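Local atomic coordinates of isomaltodextranase (Arthrobacter globiformis, PDB entry 5AWO), a protein that hydrolyses alpha-1,6-glucosidic linkages in dextran-type polysaccharides, releasing successive isomaltose units from the non-reducing ends of the chains. Residues Ala397-Trp405 against Thr473-Ala481; Met336-Ala344 against Leu365-Gly374. All coordinates share one frame; numbering follows the deposited sequence.

Interaction 1 of 2, residues Ala397-Trp405 against Thr473-Ala481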
loop_
_atom_site.group_PDB
_atom_site.type_symbol
_atom_site.label_atom_id
_atom_site.label_comp_id
_atom_site.label_asym_id
_atom_site.label_seq_id
_atom_site.Cartn_x
_atom_site.Cartn_y
_atom_site.Cartn_z
ATOM N N ALA A 397 -15.197 1.775 -1.398
ATOM C CA ALA A 397 -15.528 0.450 -1.924
ATOM C C ALA A 397 -14.359 -0.115 -2.693
ATOM O O ALA A 397 -13.590 0.627 -3.308
ATOM C CB ALA A 397 -16.744 0.497 -2.842
ATOM N N GLY A 398 -14.216 -1.432 -2.620
ATOM C CA GLY A 398 -13.264 -2.127 -3.448
ATOM C C GLY A 398 -13.786 -3.495 -3.799
ATOM O O GLY A 398 -14.623 -4.057 -3.101
ATOM N N GLN A 399 -13.239 -4.049 -4.891
ATOM C CA GLN A 399 -13.689 -5.326 -5.399
ATOM C C GLN A 399 -12.673 -6.381 -5.160
ATOM O O GLN A 399 -11.463 -6.156 -5.331
ATOM C CB GLN A 399 -13.957 -5.222 -6.897
ATOM C CG GLN A 399 -14.693 -6.419 -7.455
ATOM C CD GLN A 399 -15.251 -6.144 -8.850
ATOM O OE1 GLN A 399 -14.770 -5.268 -9.602
ATOM N NE2 GLN A 399 -16.317 -6.872 -9.183
ATOM N N LEU A 400 -13.137 -7.561 -4.773
ATOM C CA LEU A 400 -12.297 -8.703 -4.592
ATOM C C LEU A 400 -12.157 -9.478 -5.914
ATOM O O LEU A 400 -13.016 -9.345 -6.792
ATOM C CB LEU A 400 -12.860 -9.626 -3.503
ATOM C CG LEU A 400 -12.900 -9.170 -2.025
ATOM C CD1 LEU A 400 -11.531 -8.670 -1.620
ATOM C CD2 LEU A 400 -13.941 -8.118 -1.749
ATOM N N PRO A 401 -11.121 -10.312 -5.993
ATOM C CA PRO A 401 -10.913 -11.095 -7.227
ATOM C C PRO A 401 -12.112 -11.939 -7.637
ATOM O O PRO A 401 -12.362 -12.069 -8.844
ATOM C CB PRO A 401 -9.689 -11.925 -6.891
ATOM C CG PRO A 401 -8.909 -11.070 -5.927
ATOM C CD PRO A 401 -9.995 -10.479 -5.058
ATOM N N ASP A 402 -12.876 -12.465 -6.679
ATOM C CA ASP A 402 -14.076 -13.254 -7.023
ATOM C C ASP A 402 -15.293 -12.429 -7.447
ATOM O O ASP A 402 -16.388 -12.987 -7.682
ATOM C CB ASP A 402 -14.423 -14.249 -5.903
ATOM C CG ASP A 402 -14.996 -13.588 -4.654
ATOM O OD1 ASP A 402 -15.223 -12.365 -4.659
ATOM O OD2 ASP A 402 -15.233 -14.325 -3.684
ATOM N N GLY A 403 -15.145 -11.105 -7.534
ATOM C CA GLY A 403 -16.191 -10.227 -7.959
ATOM C C GLY A 403 -17.054 -9.618 -6.845
ATOM O O GLY A 403 -17.834 -8.708 -7.100
ATOM N N SER A 404 -16.921 -10.145 -5.628
ATOM C CA SER A 404 -17.603 -9.543 -4.476
ATOM C C SER A 404 -16.908 -8.238 -4.100
ATOM O O SER A 404 -15.864 -7.921 -4.644
ATOM C CB SER A 404 -17.641 -10.492 -3.291
ATOM O OG SER A 404 -16.365 -10.829 -2.799
ATOM N N TRP A 405 -17.504 -7.514 -3.159
ATOM C CA TRP A 405 -17.011 -6.201 -2.766
ATOM C C TRP A 405 -16.958 -6.045 -1.257
ATOM O O TRP A 405 -17.743 -6.641 -0.513
ATOM C CB TRP A 405 -17.956 -5.132 -3.278
ATOM C CG TRP A 405 -18.027 -5.017 -4.795
ATOM C CD1 TRP A 405 -18.578 -5.921 -5.684
ATOM C CD2 TRP A 405 -17.529 -3.930 -5.582
ATOM N NE1 TRP A 405 -18.433 -5.441 -6.964
ATOM C CE2 TRP A 405 -17.788 -4.235 -6.931
ATOM C CE3 TRP A 405 -16.856 -2.731 -5.283
ATOM C CZ2 TRP A 405 -17.429 -3.379 -7.971
ATOM C CZ3 TRP A 405 -16.507 -1.876 -6.334
ATOM C CH2 TRP A 405 -16.791 -2.211 -7.653
ATOM N N THR A 473 -21.181 -14.560 -15.135
ATOM C CA THR A 473 -20.801 -13.214 -15.574
ATOM C C THR A 473 -20.383 -12.344 -14.383
ATOM O O THR A 473 -21.194 -12.056 -13.509
ATOM C CB THR A 473 -21.936 -12.517 -16.327
ATOM O OG1 THR A 473 -22.219 -13.236 -17.536
ATOM C CG2 THR A 473 -21.560 -11.089 -16.689
ATOM N N THR A 474 -19.130 -11.910 -14.400
ATOM C CA THR A 474 -18.578 -11.058 -13.339
ATOM C C THR A 474 -18.123 -9.730 -13.945
ATOM O O THR A 474 -17.230 -9.725 -14.805
ATOM C CB THR A 474 -17.381 -11.735 -12.680
ATOM O OG1 THR A 474 -17.711 -13.089 -12.334
ATOM C CG2 THR A 474 -16.958 -10.976 -11.417
ATOM N N ARG A 475 -18.706 -8.623 -13.475
ATOM C CA ARG A 475 -18.308 -7.282 -13.913
ATOM C C ARG A 475 -17.315 -6.624 -12.926
ATOM O O ARG A 475 -17.589 -6.554 -11.728
ATOM C CB ARG A 475 -19.513 -6.358 -14.087
ATOM C CG ARG A 475 -19.163 -4.950 -14.545
ATOM C CD ARG A 475 -20.331 -4.035 -14.702
ATOM N NE ARG A 475 -21.224 -4.479 -15.787
ATOM C CZ ARG A 475 -22.327 -3.838 -16.159
ATOM N NH1 ARG A 475 -22.739 -2.722 -15.557
ATOM N NH2 ARG A 475 -23.068 -4.350 -17.156
ATOM N N TYR A 476 -16.235 -6.091 -13.486
ATOM C CA TYR A 476 -15.205 -5.316 -12.779
ATOM C C TYR A 476 -15.177 -3.886 -13.301
ATOM O O TYR A 476 -14.628 -3.627 -14.369
ATOM C CB TYR A 476 -13.842 -5.956 -12.978
ATOM C CG TYR A 476 -13.778 -7.369 -12.506
ATOM C CD1 TYR A 476 -14.240 -8.410 -13.307
ATOM C CD2 TYR A 476 -13.305 -7.688 -11.229
ATOM C CE1 TYR A 476 -14.179 -9.720 -12.871
ATOM C CE2 TYR A 476 -13.239 -8.994 -10.784
ATOM C CZ TYR A 476 -13.698 -10.018 -11.596
ATOM O OH TYR A 476 -13.617 -11.312 -11.128
ATOM N N PRO A 477 -15.749 -2.926 -12.548
ATOM C CA PRO A 477 -15.692 -1.525 -12.923
ATOM C C PRO A 477 -14.276 -0.945 -12.909
ATOM O O PRO A 477 -13.530 -1.143 -11.955
ATOM C CB PRO A 477 -16.550 -0.844 -11.855
ATOM C CG PRO A 477 -17.492 -1.916 -11.421
ATOM C CD PRO A 477 -16.632 -3.116 -11.375
ATOM N N ALA A 478 -13.891 -0.241 -13.968
ATOM C CA ALA A 478 -12.521 0.262 -14.072
ATOM C C ALA A 478 -12.244 1.362 -13.055
ATOM O O ALA A 478 -11.096 1.513 -12.606
ATOM C CB ALA A 478 -12.253 0.777 -15.490
ATOM N N ALA A 479 -13.277 2.110 -12.679
ATOM C CA ALA A 479 -13.121 3.252 -11.760
ATOM C C ALA A 479 -12.765 2.806 -10.341
ATOM O O ALA A 479 -12.341 3.647 -9.551
ATOM C CB ALA A 479 -14.357 4.124 -11.743
ATOM N N PHE A 480 -12.946 1.525 -10.041
ATOM C CA PHE A 480 -12.544 0.971 -8.738
ATOM C C PHE A 480 -11.344 0.050 -8.799
ATOM O O PHE A 480 -10.978 -0.531 -7.798
ATOM C CB PHE A 480 -13.748 0.289 -8.070
ATOM C CG PHE A 480 -14.694 1.264 -7.453
ATOM C CD1 PHE A 480 -14.430 1.765 -6.183
ATOM C CD2 PHE A 480 -15.813 1.729 -8.125
ATOM C CE1 PHE A 480 -15.246 2.696 -5.595
ATOM C CE2 PHE A 480 -16.646 2.661 -7.529
ATOM C CZ PHE A 480 -16.352 3.158 -6.275
ATOM N N ALA A 481 -10.722 -0.102 -9.984
ATOM C CA ALA A 481 -9.554 -0.932 -10.174
ATOM C C ALA A 481 -8.268 -0.146 -9.917
ATOM O O ALA A 481 -8.329 0.952 -9.382
ATOM C CB ALA A 481 -9.566 -1.521 -11.591
HETATM O O HOH W 1 -11.107 -2.950 -6.477
HETATM O O HOH W 2 -12.864 -3.430 -10.395
HETATM O O HOH W 3 -19.344 -7.032 -9.420
#

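Interaction 2 of 2, residues Met336-Ala344 against Leu365-Gly374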
loop_
_atom_site.group_PDB
_atom_site.type_symbol
_atom_site.label_atom_id
_atom_site.label_comp_id
_atom_site.label_asym_id
_atom_site.label_seq_id
_atom_site.Cartn_x
_atom_site.Cartn_y
_atom_site.Cartn_z
ATOM N N MET A 336 -8.649 1.148 7.986
ATOM C CA MET A 336 -7.434 0.454 7.538
ATOM C C MET A 336 -7.804 -0.665 6.568
ATOM O O MET A 336 -7.169 -0.836 5.515
ATOM C CB MET A 336 -6.629 -0.122 8.724
ATOM C CG MET A 336 -6.202 0.892 9.786
ATOM S SD MET A 336 -5.191 2.229 9.122
ATOM C CE MET A 336 -4.924 3.125 10.648
ATOM N N VAL A 337 -8.830 -1.425 6.923
ATOM C CA VAL A 337 -9.251 -2.530 6.064
ATOM C C VAL A 337 -9.813 -2.008 4.732
ATOM O O VAL A 337 -9.475 -2.512 3.636
ATOM C CB VAL A 337 -10.265 -3.452 6.779
ATOM C CG1 VAL A 337 -10.896 -4.455 5.817
ATOM C CG2 VAL A 337 -9.591 -4.129 7.937
ATOM N N ALA A 338 -10.667 -0.993 4.776
ATOM C CA ALA A 338 -11.244 -0.429 3.555
ATOM C C ALA A 338 -10.159 -0.016 2.571
ATOM O O ALA A 338 -10.297 -0.198 1.347
ATOM C CB ALA A 338 -12.146 0.748 3.875
ATOM N N ALA A 339 -9.070 0.554 3.082
ATOM C CA ALA A 339 -8.043 1.099 2.230
ATOM C C ALA A 339 -6.981 0.075 1.803
ATOM O O ALA A 339 -6.092 0.397 0.992
ATOM C CB ALA A 339 -7.380 2.272 2.936
ATOM N N GLY A 340 -7.084 -1.167 2.275
ATOM C CA GLY A 340 -6.083 -2.181 1.956
ATOM C C GLY A 340 -4.774 -2.016 2.677
ATOM O O GLY A 340 -3.746 -2.597 2.308
ATOM N N SER A 341 -4.781 -1.253 3.757
ATOM C CA SER A 341 -3.569 -0.954 4.485
ATOM C C SER A 341 -3.051 -2.153 5.232
ATOM O O SER A 341 -3.803 -3.054 5.583
ATOM C CB SER A 341 -3.898 0.144 5.513
ATOM O OG SER A 341 -2.813 0.538 6.341
ATOM N N PRO A 342 -1.760 -2.134 5.586
ATOM C CA PRO A 342 -1.331 -2.989 6.700
ATOM C C PRO A 342 -2.231 -2.835 7.926
ATOM O O PRO A 342 -2.778 -1.732 8.173
ATOM C CB PRO A 342 0.062 -2.447 7.047
ATOM C CG PRO A 342 0.070 -1.060 6.483
ATOM C CD PRO A 342 -0.702 -1.183 5.210
ATOM N N LEU A 343 -2.371 -3.923 8.664
ATOM C CA LEU A 343 -3.137 -3.940 9.911
ATOM C C LEU A 343 -2.103 -4.111 10.991
ATOM O O LEU A 343 -1.679 -5.233 11.283
ATOM C CB LEU A 343 -4.188 -5.064 9.896
ATOM C CG LEU A 343 -5.128 -5.025 8.687
ATOM C CD1 LEU A 343 -6.068 -6.220 8.699
ATOM C CD2 LEU A 343 -5.896 -3.717 8.580
ATOM N N ALA A 344 -1.640 -2.997 11.557
ATOM C CA ALA A 344 -0.509 -2.932 12.448
ATOM C C ALA A 344 -0.977 -2.568 13.850
ATOM O O ALA A 344 -1.282 -1.395 14.141
ATOM C CB ALA A 344 0.491 -1.918 11.925
ATOM N N LEU A 365 -11.531 -9.357 8.898
ATOM C CA LEU A 365 -10.218 -9.850 8.467
ATOM C C LEU A 365 -10.294 -10.523 7.097
ATOM O O LEU A 365 -9.341 -10.420 6.302
ATOM C CB LEU A 365 -9.583 -10.793 9.480
ATOM C CG LEU A 365 -9.137 -10.123 10.794
ATOM C CD1 LEU A 365 -8.721 -11.190 11.801
ATOM C CD2 LEU A 365 -8.038 -9.104 10.560
ATOM N N GLN A 366 -11.390 -11.220 6.824
ATOM C CA GLN A 366 -11.485 -11.934 5.568
ATOM C C GLN A 366 -11.366 -10.976 4.400
ATOM O O GLN A 366 -10.824 -11.349 3.362
ATOM C CB GLN A 366 -12.775 -12.740 5.496
ATOM C CG GLN A 366 -12.772 -13.763 4.372
ATOM C CD GLN A 366 -11.777 -14.870 4.615
ATOM O OE1 GLN A 366 -11.740 -15.438 5.698
ATOM N NE2 GLN A 366 -10.932 -15.161 3.617
ATOM N N LEU A 367 -11.843 -9.732 4.534
ATOM C CA LEU A 367 -11.672 -8.736 3.469
ATOM C C LEU A 367 -10.179 -8.495 3.180
ATOM O O LEU A 367 -9.729 -8.453 2.032
ATOM C CB LEU A 367 -12.343 -7.416 3.821
ATOM C CG LEU A 367 -13.869 -7.402 3.834
ATOM C CD1 LEU A 367 -14.406 -6.091 4.389
ATOM C CD2 LEU A 367 -14.468 -7.650 2.456
ATOM N N ASN A 368 -9.409 -8.361 4.244
ATOM C CA ASN A 368 -7.956 -8.239 4.115
ATOM C C ASN A 368 -7.303 -9.475 3.503
ATOM O O ASN A 368 -6.495 -9.356 2.581
ATOM C CB ASN A 368 -7.317 -7.835 5.450
ATOM C CG ASN A 368 -5.812 -8.070 5.475
ATOM O OD1 ASN A 368 -5.376 -9.180 5.708
ATOM N ND2 ASN A 368 -5.014 -7.026 5.263
ATOM N N ALA A 369 -7.693 -10.661 3.970
ATOM C CA ALA A 369 -7.153 -11.907 3.404
ATOM C C ALA A 369 -7.468 -12.028 1.932
ATOM O O ALA A 369 -6.603 -12.500 1.146
ATOM C CB ALA A 369 -7.698 -13.133 4.127
ATOM N N ASP A 370 -8.682 -11.637 1.550
ATOM C CA ASP A 370 -9.111 -11.760 0.141
ATOM C C ASP A 370 -8.483 -10.681 -0.755
ATOM O O ASP A 370 -8.585 -10.745 -1.991
ATOM C CB ASP A 370 -10.640 -11.770 0.005
ATOM C CG ASP A 370 -11.307 -13.000 0.668
ATOM O OD1 ASP A 370 -10.582 -13.962 1.022
ATOM O OD2 ASP A 370 -12.543 -12.953 0.861
ATOM N N GLY A 371 -7.837 -9.679 -0.172
ATOM C CA GLY A 371 -7.112 -8.652 -0.942
ATOM C C GLY A 371 -7.935 -7.443 -1.324
ATOM O O GLY A 371 -7.798 -6.894 -2.417
ATOM N N LEU A 372 -8.821 -7.012 -0.401
ATOM C CA LEU A 372 -9.545 -5.791 -0.617
ATOM C C LEU A 372 -8.613 -4.589 -0.603
ATOM O O LEU A 372 -7.863 -4.367 0.352
ATOM C CB LEU A 372 -10.593 -5.578 0.480
ATOM C CG LEU A 372 -11.346 -4.248 0.397
ATOM C CD1 LEU A 372 -12.213 -4.180 -0.862
ATOM C CD2 LEU A 372 -12.183 -4.038 1.654
ATOM N N VAL A 373 -8.693 -3.807 -1.669
ATOM C CA VAL A 373 -8.070 -2.477 -1.736
ATOM C C VAL A 373 -9.146 -1.518 -2.237
ATOM O O VAL A 373 -9.453 -1.491 -3.439
ATOM C CB VAL A 373 -6.835 -2.452 -2.686
ATOM C CG1 VAL A 373 -6.217 -1.062 -2.736
ATOM C CG2 VAL A 373 -5.821 -3.495 -2.273
ATOM N N GLY A 374 -9.761 -0.769 -1.320
ATOM C CA GLY A 374 -10.833 0.157 -1.675
ATOM C C GLY A 374 -10.306 1.456 -2.221
ATOM O O GLY A 374 -9.119 1.799 -2.028
HETATM O O HOH W 4 -8.017 -4.842 3.131
HETATM O O HOH W 5 -6.639 2.626 -0.435
HETATM O O HOH W 6 -6.183 -4.496 5.120
#

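Interaction 1 of 2, residues Ala397-Trp405 against Thr473-Ala481
The backbone carbonyl oxygen of R475 is gripped twice: Q399 NE2 donates to R475 O at 2.9 Å along an almost straight N-H line (177°), and a water bound to W405 NE1 donates to it as well. The Q399 side chain reaches this oxygen because its CG lies anti to the backbone N and the chain beyond stays extended. Its amide group has further ties: NE2 also donates to G403 O at 3.2 Å, approaching from above that carbonyl plane, while OE1 takes a hydrogen bond from a water that also donates to P477 O. Fixed in this way, the amide lies beside the Y476 ring, their planes 39° apart, with Q399 OE1 3.3 Å from Y476 CD2. A leucine in place of Q399 would probably leave R475 O and G403 O without this donor and cut the water link to P477. Farther along the turn, Y476 OH donates to P401 O at 2.7 Å. G403, at positive phi, packs its CA 3.6 Å from T474 CG2, where any CB would collide with that methyl. W405 lies under the Q399 CB, which sits over the indole face; its rim meets P477, with CZ2 3.5 Å from P477 CD, and points at the F480 ring face in an offset edge-to-face pair, planes 80° apart. Within the loop, D402 OD1 accepts from S404 N in an Asx turn and from S404 OG. L400-G403 form a type I turn followed by a G1 beta bulge at G403, and this hairpin end of the alpha-galactosidase-type C-terminal beta sandwich docks onto a strand of the carbohydrate-binding module, a buried domain interface.

Interaction 2 of 2, residues Met336-Ala344 against Leu365-Gly374
L365 sends its CD2 methyl to L343 CD1, 4.0 Å away, joining helix 362-370 to the strand that starts at L343. Two residues on, L367 CB touches V337 CG1 at 3.9 Å, the two side chains crossing at about a right angle. N368 offers apolar and polar surface together: its CG lies anti to the backbone N (chi1 164°), which brings the amide against L343 CD1, 3.7 Å from N368 ND2. The same ND2 donates to a water that bridges to S341 O and also bonds G37 O, while OD1 accepts from R39 NE. The helix then ends in a Schellman motif at G371. L372 CD2 packs 3.7 Å from V337 O, and a single water donates to both V337 O and L372 O. V373 brings its CG1 to A339 O. At the end of the segment, G374 N donates to A338 O in a hydrogen bond 2.8 Å long and bent at the hydrogen (133°). G340, itself in a Schellman motif, and G374 come so close to the opposing backbone that a CB on either would clash, with L372 O and A338 O respectively. Helix 362-370, whose L367 also touches strand 460-466, and the loop after it pack against the end of helix 326-339 and the start of strand 343-345, which lies beside strand 39-42 in the parallel barrel sheet; F299 of helix 295-302 packs on M336, A339 and S341.

Overall arrangement
Interaction 2 comes first along the chain, within the last stretch of the TIM barrel, and interaction 1 follows, linking the C-terminal beta sandwich to the carbohydrate-binding module. Their centres lie 15 Å apart, yet they touch: L372 CD1 packs 3.3 Å from G398 O, and L400 CD1 lies 3.6 Å from D370 CB. R464 of strand 460-466 ties them further, bonding D370 by a salt bridge and S404 OG by a hydrogen bond. Strand 375-378, directly after interaction 2, pairs with strand 395-399 of interaction 1. The barrel, sandwich and carbohydrate-binding module therefore pack together through two adjoining, largely buried contacts. The side chain of V373 lies about 12 Å from that of D262, the probable proton donor.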